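Local coordinates for acetamidase (Bacillus halodurans, PDB 2II1), which probably hydrolyses carbon-nitrogen bonds other than peptide bonds in linear amides, and binds calcium ions, at residues M74-I79 and G164-L169; K159-G164 and P218-D223; H225-A230 and R284-L289; N245-L250 and M263-A268. All blocks are in the same frame, centred on the assembly; numbering follows the deposited sequence.

Overall arrangement
Strand 74-84 comes first and is met by Gly164-Leu169 after 84 intervening residues, so that contact 1 closes a long loop without any helix. Contact 2 crosses it: Lys159-Pro163 lies inside that loop, and Gly164 belongs to both contacts, but the segment reaches forward to strand 219-221, the next neighbour of strand 166-170 in the sheet. The chain then turns into strand 225-232, and contact 3 closes on strand 281-288 after a largely helical excursion. Contact 4, between two helices of that excursion, is nested within it. Contacts 1 and 3 are strand pairs of one sheet, contact 2 lays a loop on the strand between them, and contact 4 packs on the face of strands 225-232 and 281-288.

Contact 1 (M74-I79 and G164-L169)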
# COMPACT_ATOMS: atom_id res chain seq x y z
N MSE A 74 -21.99 -15.73 -5.62
CA MSE A 74 -20.71 -15.58 -4.96
C MSE A 74 -20.71 -16.35 -3.66
O MSE A 74 -21.78 -16.70 -3.12
CB MSE A 74 -20.34 -14.09 -4.76
CG MSE A 74 -21.40 -13.17 -4.23
SE MSE A 74 -20.58 -11.46 -3.62
CE MSE A 74 -21.87 -11.03 -2.17
N LEU A 75 -19.51 -16.68 -3.17
CA LEU A 75 -19.41 -17.26 -1.84
C LEU A 75 -19.10 -16.14 -0.89
O LEU A 75 -18.29 -15.25 -1.20
CB LEU A 75 -18.31 -18.30 -1.75
CG LEU A 75 -18.54 -19.62 -2.48
CD1 LEU A 75 -17.36 -20.50 -2.21
CD2 LEU A 75 -19.85 -20.32 -2.07
N GLU A 76 -19.76 -16.19 0.26
CA GLU A 76 -19.47 -15.33 1.40
C GLU A 76 -18.80 -16.20 2.47
O GLU A 76 -19.43 -17.08 3.04
CB GLU A 76 -20.74 -14.68 1.92
CG GLU A 76 -20.52 -13.86 3.17
CD GLU A 76 -21.80 -13.33 3.74
OE1 GLU A 76 -22.50 -14.10 4.41
OE2 GLU A 76 -22.10 -12.15 3.53
N ILE A 77 -17.52 -15.96 2.72
CA ILE A 77 -16.74 -16.87 3.55
C ILE A 77 -16.18 -16.15 4.77
O ILE A 77 -15.33 -15.26 4.66
CB ILE A 77 -15.58 -17.51 2.78
CG1 ILE A 77 -16.10 -18.18 1.50
CG2 ILE A 77 -14.83 -18.48 3.73
CD1 ILE A 77 -15.12 -18.18 0.31
N GLU A 78 -16.67 -16.57 5.93
CA GLU A 78 -16.32 -15.97 7.19
C GLU A 78 -15.19 -16.75 7.85
O GLU A 78 -15.37 -17.91 8.21
CB GLU A 78 -17.57 -15.95 8.05
CG GLU A 78 -18.73 -15.15 7.35
CD GLU A 78 -20.11 -15.78 7.51
OE1 GLU A 78 -20.81 -15.45 8.50
OE2 GLU A 78 -20.51 -16.57 6.61
N ILE A 79 -14.02 -16.14 7.98
CA ILE A 79 -12.86 -16.81 8.61
C ILE A 79 -13.09 -16.71 10.12
O ILE A 79 -12.99 -15.62 10.71
CB ILE A 79 -11.47 -16.19 8.19
CG1 ILE A 79 -11.34 -16.08 6.67
CG2 ILE A 79 -10.30 -17.03 8.71
CD1 ILE A 79 -11.41 -17.42 5.90
N GLY A 164 -11.69 -13.25 11.41
CA GLY A 164 -12.69 -12.18 11.57
C GLY A 164 -13.00 -11.41 10.28
O GLY A 164 -13.86 -10.52 10.25
N THR A 165 -12.28 -11.76 9.21
CA THR A 165 -12.49 -11.21 7.87
C THR A 165 -13.50 -12.09 7.12
O THR A 165 -13.51 -13.33 7.28
CB THR A 165 -11.13 -11.10 7.09
OG1 THR A 165 -10.27 -10.12 7.72
CG2 THR A 165 -11.32 -10.72 5.62
N THR A 166 -14.40 -11.45 6.37
CA THR A 166 -15.25 -12.13 5.39
C THR A 166 -14.66 -11.95 3.99
O THR A 166 -14.38 -10.83 3.61
CB THR A 166 -16.66 -11.52 5.41
OG1 THR A 166 -17.20 -11.68 6.72
CG2 THR A 166 -17.54 -12.19 4.46
N VAL A 167 -14.50 -13.06 3.26
CA VAL A 167 -13.92 -13.08 1.93
C VAL A 167 -15.06 -13.34 0.95
O VAL A 167 -15.93 -14.17 1.22
CB VAL A 167 -12.92 -14.25 1.76
CG1 VAL A 167 -12.23 -14.18 0.39
CG2 VAL A 167 -11.91 -14.22 2.85
N TYR A 168 -15.06 -12.65 -0.18
CA TYR A 168 -16.05 -12.92 -1.23
C TYR A 168 -15.37 -13.38 -2.53
O TYR A 168 -14.56 -12.66 -3.07
CB TYR A 168 -16.88 -11.68 -1.52
CG TYR A 168 -17.59 -11.09 -0.30
CD1 TYR A 168 -16.96 -10.16 0.50
CD2 TYR A 168 -18.89 -11.45 0.01
CE1 TYR A 168 -17.59 -9.60 1.61
CE2 TYR A 168 -19.54 -10.90 1.13
CZ TYR A 168 -18.88 -9.98 1.92
OH TYR A 168 -19.50 -9.43 3.01
N LEU A 169 -15.71 -14.60 -3.01
CA LEU A 169 -15.19 -15.18 -4.27
C LEU A 169 -16.32 -15.51 -5.26
O LEU A 169 -17.44 -15.73 -4.83
CB LEU A 169 -14.42 -16.47 -3.99
CG LEU A 169 -13.13 -16.34 -3.19
CD1 LEU A 169 -12.59 -17.73 -2.89
CD2 LEU A 169 -12.13 -15.44 -3.96
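Six backbone hydrogen bonds hold Met74-Ile79 against Gly164-Leu169, with the strand directions 155° apart. Leu75 and Leu169 exchange one pair of bonds and Ile77 and Val167 another. The shortest runs from Val167 N to Ile77 O (2.7 Å), whereas Leu169 N stands 3.2 Å from Leu75 O, lying on a lone pair of that carbonyl. The bonding continues into the loop preceding Thr166, where Ile79 N donates to Thr165 O (2.9 Å) and Gly164 N to Ile79 O. CA-H groups of Thr166 and Tyr168 fill in, pointing at the carbonyl oxygens of Ile77 and Leu75.

Apolar contacts mark the face of Leu75, Ile77, Val167 and Leu169. The Ile77 and Leu169 side chains cross obliquely, Ile77 CD1 lying 4.1 Å from Leu169 CD1, and Leu178 of strand 176-184 covers both.

On the face of Glu76, Thr166 and Tyr168, a single ring organises the packing. With CG beside its own backbone N (chi1 -56°), the Tyr168 ring runs alongside two neighbours: the methyl CE of selenomethionine Met74 is 3.7 Å from Tyr168 CD2, and Glu76 CG is equally close to Tyr168 CE2. The selenium makes an oblique Met-aromatic contact. The extended Glu76 also touches Thr166 CG2, while its OE1 is bonded to Asn208.

Strand 201-210 flanks one partner and strand 219-221 the other, making this an antiparallel pair in the interior of the large mixed sheet.

Contact 2 (K159-G164 and P218-D223)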
# COMPACT_ATOMS: atom_id res chain seq x y z
N LYS A 159 -2.83 -9.98 3.44
CA LYS A 159 -2.71 -10.15 4.88
C LYS A 159 -4.00 -9.84 5.64
O LYS A 159 -4.14 -10.20 6.82
CB LYS A 159 -1.51 -9.34 5.45
CG LYS A 159 -1.75 -7.85 5.69
CD LYS A 159 -0.54 -7.17 6.32
CE LYS A 159 -0.81 -5.69 6.52
NZ LYS A 159 0.28 -4.94 7.21
N ASP A 160 -4.94 -9.19 4.98
CA ASP A 160 -6.25 -8.93 5.59
C ASP A 160 -7.16 -10.16 5.54
O ASP A 160 -8.23 -10.17 6.17
CB ASP A 160 -6.91 -7.72 4.92
CG ASP A 160 -6.24 -6.40 5.32
OD1 ASP A 160 -6.08 -6.18 6.53
OD2 ASP A 160 -5.86 -5.60 4.44
N ILE A 161 -6.74 -11.19 4.83
CA ILE A 161 -7.45 -12.49 4.85
C ILE A 161 -7.01 -13.27 6.08
O ILE A 161 -6.10 -14.10 6.03
CB ILE A 161 -7.26 -13.28 3.54
CG1 ILE A 161 -7.71 -12.44 2.35
CG2 ILE A 161 -8.08 -14.59 3.55
CD1 ILE A 161 -7.71 -13.22 1.02
N LYS A 162 -7.67 -12.95 7.19
CA LYS A 162 -7.24 -13.31 8.54
C LYS A 162 -8.47 -13.53 9.37
O LYS A 162 -9.57 -13.31 8.90
CB LYS A 162 -6.37 -12.21 9.16
CG LYS A 162 -7.07 -10.92 9.44
CD LYS A 162 -6.06 -9.81 9.64
CE LYS A 162 -6.74 -8.50 9.99
NZ LYS A 162 -7.76 -8.63 11.07
N PRO A 163 -8.31 -13.99 10.61
CA PRO A 163 -9.50 -14.28 11.38
C PRO A 163 -10.38 -13.05 11.56
O PRO A 163 -9.86 -11.93 11.80
CB PRO A 163 -8.94 -14.79 12.72
CG PRO A 163 -7.61 -15.25 12.42
CD PRO A 163 -7.09 -14.27 11.39
N GLY A 164 -11.69 -13.25 11.41
CA GLY A 164 -12.69 -12.18 11.57
C GLY A 164 -13.00 -11.41 10.28
O GLY A 164 -13.86 -10.52 10.25
N PRO A 218 -12.20 -10.76 -6.52
CA PRO A 218 -12.43 -11.01 -5.11
C PRO A 218 -12.61 -9.76 -4.31
O PRO A 218 -12.21 -8.67 -4.73
CB PRO A 218 -11.17 -11.80 -4.68
CG PRO A 218 -10.58 -12.31 -5.99
CD PRO A 218 -10.86 -11.21 -6.93
N ALA A 219 -13.17 -9.91 -3.11
CA ALA A 219 -13.29 -8.78 -2.22
C ALA A 219 -13.31 -9.24 -0.79
O ALA A 219 -13.54 -10.42 -0.48
CB ALA A 219 -14.55 -7.98 -2.55
N LEU A 220 -13.09 -8.30 0.10
CA LEU A 220 -13.17 -8.62 1.49
C LEU A 220 -13.69 -7.49 2.36
O LEU A 220 -13.59 -6.32 2.01
CB LEU A 220 -11.78 -9.15 1.97
CG LEU A 220 -10.57 -8.24 2.08
CD1 LEU A 220 -10.79 -7.44 3.40
CD2 LEU A 220 -9.28 -9.07 2.13
N LYS A 221 -14.21 -7.88 3.51
CA LYS A 221 -14.66 -6.95 4.56
C LYS A 221 -14.06 -7.41 5.88
O LYS A 221 -14.10 -8.60 6.18
CB LYS A 221 -16.18 -6.91 4.58
CG LYS A 221 -16.84 -6.51 5.89
CD LYS A 221 -18.33 -6.38 5.74
CE LYS A 221 -19.05 -7.73 5.77
NZ LYS A 221 -20.45 -7.62 6.33
N THR A 222 -13.42 -6.46 6.59
CA THR A 222 -12.88 -6.67 7.93
C THR A 222 -13.90 -6.10 8.91
O THR A 222 -15.01 -5.75 8.51
CB THR A 222 -11.54 -5.93 8.11
OG1 THR A 222 -11.74 -4.51 7.99
CG2 THR A 222 -10.51 -6.40 7.07
N ASP A 223 -13.55 -5.98 10.19
CA ASP A 223 -14.41 -5.29 11.15
C ASP A 223 -14.59 -3.78 10.83
O ASP A 223 -15.50 -3.18 11.34
CB ASP A 223 -13.84 -5.42 12.58
CG ASP A 223 -14.22 -6.75 13.26
OD1 ASP A 223 -14.53 -7.75 12.56
OD2 ASP A 223 -14.20 -6.78 14.50
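Leu220 carries the close part of this contact. Its CG takes the crowded position between backbone N and carbonyl carbon (chi1 70°), which lifts the isobutyl group from strand 219-221 toward the loop. There the methyl CD2 lies 3.7 Å from Ile161 CG1, the two side chains crossing obliquely, and 3.9 Å from Asp160 CB; the second methyl, CD1, reaches the same Asp160 carbon at 4.2 Å. Ile161 is the centre of an inverse gamma turn, and its side chain is buried against Val167 and against Ile132 and Ile135 of strand 131-136. Asp160 offers Leu220 only its methylene, since its carboxylate is drawn off into a salt bridge from OD2 to Arg284, while its carbonyl accepts a hydrogen bond from Thr165 OG1.

Toward Gly164 and Asp223 the fit loosens, and no hydrogen bond spans the segments anywhere. Thr222 CG2 comes no nearer than 4.4 Å to Asp160 CB, its OG1 being engaged by the backbone N-H groups of Thr224 and His225. At the exposed end Gly164 O lies 3.7 Å from Asp223 OD1, an approach of two acceptors without a bond. Lys162 NZ and Asp223 OD1 carry opposite charges but remain 7.0 Å apart.

The arrangement is a loop lying over a sheet strand just downstream of the calcium ligands Asn155 and Asp157; the Ile161 side chain is about 11 Å from a bound calcium ion.

Contact 3 (H225-A230 and R284-L289)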
# COMPACT_ATOMS: atom_id res chain seq x y z
N HIS A 225 -13.35 -2.08 7.47
CA HIS A 225 -13.18 -1.71 6.05
C HIS A 225 -13.72 -2.75 5.10
O HIS A 225 -13.87 -3.91 5.45
CB HIS A 225 -11.71 -1.49 5.72
CG HIS A 225 -11.15 -0.26 6.32
ND1 HIS A 225 -10.75 -0.21 7.63
CD2 HIS A 225 -10.95 0.99 5.82
CE1 HIS A 225 -10.32 1.00 7.92
NE2 HIS A 225 -10.43 1.75 6.84
N PHE A 226 -14.02 -2.29 3.90
CA PHE A 226 -14.36 -3.15 2.79
C PHE A 226 -13.27 -2.92 1.74
O PHE A 226 -12.76 -1.80 1.58
CB PHE A 226 -15.75 -2.78 2.25
CG PHE A 226 -16.11 -3.51 1.00
CD1 PHE A 226 -16.55 -4.82 1.06
CD2 PHE A 226 -15.94 -2.91 -0.23
CE1 PHE A 226 -16.80 -5.50 -0.10
CE2 PHE A 226 -16.23 -3.59 -1.38
CZ PHE A 226 -16.65 -4.87 -1.32
N MSE A 227 -12.85 -3.98 1.07
CA MSE A 227 -11.80 -3.86 0.06
C MSE A 227 -12.06 -4.65 -1.17
O MSE A 227 -12.45 -5.81 -1.09
CB MSE A 227 -10.47 -4.37 0.60
CG MSE A 227 -10.23 -3.95 2.01
SE MSE A 227 -8.46 -4.52 2.54
CE MSE A 227 -8.77 -4.24 4.46
N THR A 228 -11.77 -4.02 -2.31
CA THR A 228 -11.76 -4.68 -3.60
C THR A 228 -10.32 -5.12 -3.95
O THR A 228 -9.36 -4.39 -3.77
CB THR A 228 -12.39 -3.79 -4.71
OG1 THR A 228 -11.77 -2.50 -4.76
CG2 THR A 228 -13.92 -3.63 -4.44
N ILE A 229 -10.22 -6.35 -4.44
CA ILE A 229 -8.95 -6.97 -4.83
C ILE A 229 -8.85 -7.20 -6.36
O ILE A 229 -9.79 -7.69 -7.02
CB ILE A 229 -8.79 -8.32 -4.09
CG1 ILE A 229 -8.85 -8.11 -2.58
CG2 ILE A 229 -7.46 -8.95 -4.43
CD1 ILE A 229 -9.04 -9.37 -1.80
N ALA A 230 -7.69 -6.88 -6.92
CA ALA A 230 -7.42 -7.19 -8.32
C ALA A 230 -5.99 -7.67 -8.52
O ALA A 230 -5.07 -7.24 -7.82
CB ALA A 230 -7.74 -6.00 -9.23
N ARG A 284 -5.07 -4.01 -3.50
CA ARG A 284 -6.44 -3.82 -2.99
C ARG A 284 -6.76 -2.38 -2.68
O ARG A 284 -5.92 -1.64 -2.17
CB ARG A 284 -6.78 -4.69 -1.76
CG ARG A 284 -5.91 -4.54 -0.55
CD ARG A 284 -5.89 -5.82 0.29
NE ARG A 284 -5.28 -5.58 1.60
CZ ARG A 284 -3.98 -5.50 1.84
NH1 ARG A 284 -3.11 -5.65 0.86
NH2 ARG A 284 -3.53 -5.24 3.06
N PHE A 285 -7.99 -1.97 -3.01
CA PHE A 285 -8.48 -0.66 -2.58
C PHE A 285 -9.43 -0.85 -1.42
O PHE A 285 -10.41 -1.60 -1.54
CB PHE A 285 -9.21 0.11 -3.70
CG PHE A 285 -9.29 1.57 -3.42
CD1 PHE A 285 -10.26 2.09 -2.59
CD2 PHE A 285 -8.30 2.41 -3.89
CE1 PHE A 285 -10.27 3.44 -2.27
CE2 PHE A 285 -8.32 3.74 -3.60
CZ PHE A 285 -9.32 4.26 -2.79
N SER A 286 -9.17 -0.09 -0.35
CA SER A 286 -9.86 -0.20 0.91
C SER A 286 -10.57 1.12 1.30
O SER A 286 -9.96 2.21 1.26
CB SER A 286 -8.87 -0.60 2.00
OG SER A 286 -9.44 -0.58 3.28
N LEU A 287 -11.85 1.00 1.65
CA LEU A 287 -12.62 2.13 2.18
C LEU A 287 -13.39 1.74 3.46
O LEU A 287 -13.97 0.65 3.53
CB LEU A 287 -13.56 2.63 1.10
CG LEU A 287 -14.37 3.89 1.38
CD1 LEU A 287 -13.48 5.19 1.40
CD2 LEU A 287 -15.50 3.99 0.38
N ALA A 288 -13.42 2.64 4.45
CA ALA A 288 -14.08 2.44 5.74
C ALA A 288 -15.58 2.12 5.62
O ALA A 288 -16.29 2.77 4.85
CB ALA A 288 -13.88 3.65 6.64
N LEU A 289 -16.05 1.13 6.37
CA LEU A 289 -17.45 0.66 6.23
C LEU A 289 -18.45 1.74 6.64
O LEU A 289 -19.60 1.75 6.19
CB LEU A 289 -17.70 -0.59 7.08
CG LEU A 289 -16.91 -1.86 6.75
CD1 LEU A 289 -16.96 -2.79 7.97
CD2 LEU A 289 -17.46 -2.53 5.53
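His225 opens the pairing with CG beside its backbone N (chi1 -71°), a torsion that brings the ring back across the end of the partner strand although its CB bond leads away. His225 CD2 lies 3.3 Å from both Ser286 OG and Ala288 N, without a hydrogen bond. An alanine here would lose these ring contacts and would probably leave Ser286 and Ala288 less well covered. Backbone bonds couple Phe226 with Leu287 and Thr228 with Phe285 in pairs; the one from Phe226 N to Leu287 O is almost straight (178°), its donor above the carbonyl plane. The two strands form a long-range antiparallel pair near one end of the large mixed sheet; helices 235-253 and 258-268 and strand 270-275 come between them in the sequence. On the face of Met227, Ser286 and Arg284, the extended selenomethionine lies alongside Arg284, and Met227 SE meets Arg284 NE (3.5 Å) at the edge of the guanidinium, near its plane. Arg284 leaves the backbone in the crowded position (chi1 58°) and stretches out to NE, so that NH2 forms salt bridges with Asp160 and Asp189. Thr228 OG1 is likewise crowded between N and carbonyl carbon, and is hydrogen-bonded to Ala242 O of helix 235-253.

Contact 4 (N245-L250 and M263-A268); sequences NMATFL and MLLSGA
Leu265 projects from its helix with CG beside the backbone N and spreads two methyls over the facing helix. CD1 of Leu265 rests on Ala247 CB at 3.6 Å and nearly as close to Ala247 N, so the small alanine lets it approach the backbone. The other methyl, CD2, touches Met246 CG at 3.6 Å and meets Leu250 CD1 tip to tip at 3.8 Å. Replacing Leu265 by alanine would remove both methyls and is likely to loosen the packing of the two helices, leaving Leu250 across this interface with the longer contact of its CD1 to Leu264 CD2 (4.1 Å).

Met246, a selenomethionine, has CG anti to its backbone N (chi1 -173°) and then bends, sending its selenium end away from Leu265 to the side where Phe226, Thr228 and Phe285 lie. Leu250 O accepts a hydrogen bond from Thr254 OG1. Leu99 of the second subunit packs directly on Ala247; farther out, Ser266 OG bonds to Leu193 N and Cys195 O of the same subunit.

The segment axes cross at 131° and pass 10.4 Å apart. Helices 235-253 and 258-268 both lean on strand 281-288, and helix 289-294 packs beside them through Phe292 and Tyr291.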
# COMPACT_ATOMS: atom_id res chain seq x y z
N ASN A 245 -12.66 -1.05 -9.65
CA ASN A 245 -13.67 -1.97 -9.05
C ASN A 245 -14.44 -1.36 -7.87
O ASN A 245 -15.67 -1.51 -7.74
CB ASN A 245 -13.02 -3.27 -8.58
CG ASN A 245 -12.57 -4.16 -9.72
OD1 ASN A 245 -12.72 -3.81 -10.88
ND2 ASN A 245 -12.00 -5.34 -9.38
N MSE A 246 -13.71 -0.66 -7.02
CA MSE A 246 -14.33 0.10 -5.95
C MSE A 246 -15.20 1.22 -6.53
O MSE A 246 -16.38 1.35 -6.21
CB MSE A 246 -13.28 0.68 -4.99
CG MSE A 246 -13.89 1.34 -3.77
SE MSE A 246 -14.96 0.09 -2.68
CE MSE A 246 -13.36 -0.69 -1.92
N ALA A 247 -14.62 2.01 -7.42
CA ALA A 247 -15.31 3.21 -7.95
C ALA A 247 -16.59 2.87 -8.75
O ALA A 247 -17.61 3.56 -8.67
CB ALA A 247 -14.30 4.04 -8.80
N THR A 248 -16.53 1.81 -9.57
CA THR A 248 -17.68 1.42 -10.38
C THR A 248 -18.73 0.76 -9.49
O THR A 248 -19.91 0.94 -9.72
CB THR A 248 -17.32 0.51 -11.58
OG1 THR A 248 -16.73 -0.71 -11.12
CG2 THR A 248 -16.36 1.20 -12.55
N PHE A 249 -18.30 0.01 -8.47
CA PHE A 249 -19.23 -0.51 -7.43
C PHE A 249 -20.06 0.60 -6.73
O PHE A 249 -21.30 0.57 -6.70
CB PHE A 249 -18.46 -1.33 -6.38
CG PHE A 249 -19.27 -1.68 -5.16
CD1 PHE A 249 -20.55 -2.22 -5.29
CD2 PHE A 249 -18.76 -1.48 -3.91
CE1 PHE A 249 -21.31 -2.53 -4.13
CE2 PHE A 249 -19.50 -1.79 -2.76
CZ PHE A 249 -20.78 -2.32 -2.89
N LEU A 250 -19.35 1.56 -6.14
CA LEU A 250 -19.95 2.73 -5.49
C LEU A 250 -20.88 3.52 -6.43
O LEU A 250 -21.97 3.93 -6.05
CB LEU A 250 -18.83 3.65 -4.95
CG LEU A 250 -18.29 3.46 -3.53
CD1 LEU A 250 -17.24 4.53 -3.20
CD2 LEU A 250 -19.41 3.51 -2.52
N MSE A 263 -13.78 11.04 -6.25
CA MSE A 263 -13.39 12.04 -5.25
C MSE A 263 -13.40 11.44 -3.85
O MSE A 263 -12.50 11.69 -3.05
CB MSE A 263 -14.32 13.25 -5.31
CG MSE A 263 -14.06 14.13 -6.47
SE MSE A 263 -15.29 15.61 -6.48
CE MSE A 263 -14.64 16.48 -8.18
N LEU A 264 -14.41 10.64 -3.57
CA LEU A 264 -14.48 10.02 -2.27
C LEU A 264 -13.28 9.09 -2.05
O LEU A 264 -12.69 9.12 -0.98
CB LEU A 264 -15.80 9.28 -2.04
CG LEU A 264 -15.92 8.65 -0.66
CD1 LEU A 264 -16.02 9.70 0.44
CD2 LEU A 264 -17.10 7.65 -0.59
N LEU A 265 -12.93 8.30 -3.07
CA LEU A 265 -11.82 7.35 -3.00
C LEU A 265 -10.47 8.05 -2.85
O LEU A 265 -9.67 7.69 -1.98
CB LEU A 265 -11.77 6.47 -4.27
CG LEU A 265 -12.94 5.51 -4.56
CD1 LEU A 265 -12.57 4.46 -5.62
CD2 LEU A 265 -13.43 4.86 -3.30
N SER A 266 -10.22 9.03 -3.71
CA SER A 266 -9.01 9.84 -3.67
C SER A 266 -8.85 10.55 -2.34
O SER A 266 -7.73 10.68 -1.81
CB SER A 266 -9.03 10.84 -4.81
OG SER A 266 -7.73 11.14 -5.24
N GLY A 267 -9.97 10.99 -1.77
CA GLY A 267 -9.93 11.70 -0.49
C GLY A 267 -9.96 10.87 0.79
O GLY A 267 -9.47 11.32 1.83
N ALA A 268 -10.57 9.68 0.74
CA ALA A 268 -10.93 8.95 1.96
C ALA A 268 -10.51 7.48 1.92
O ALA A 268 -10.50 6.83 2.93
CB ALA A 268 -12.47 9.03 2.15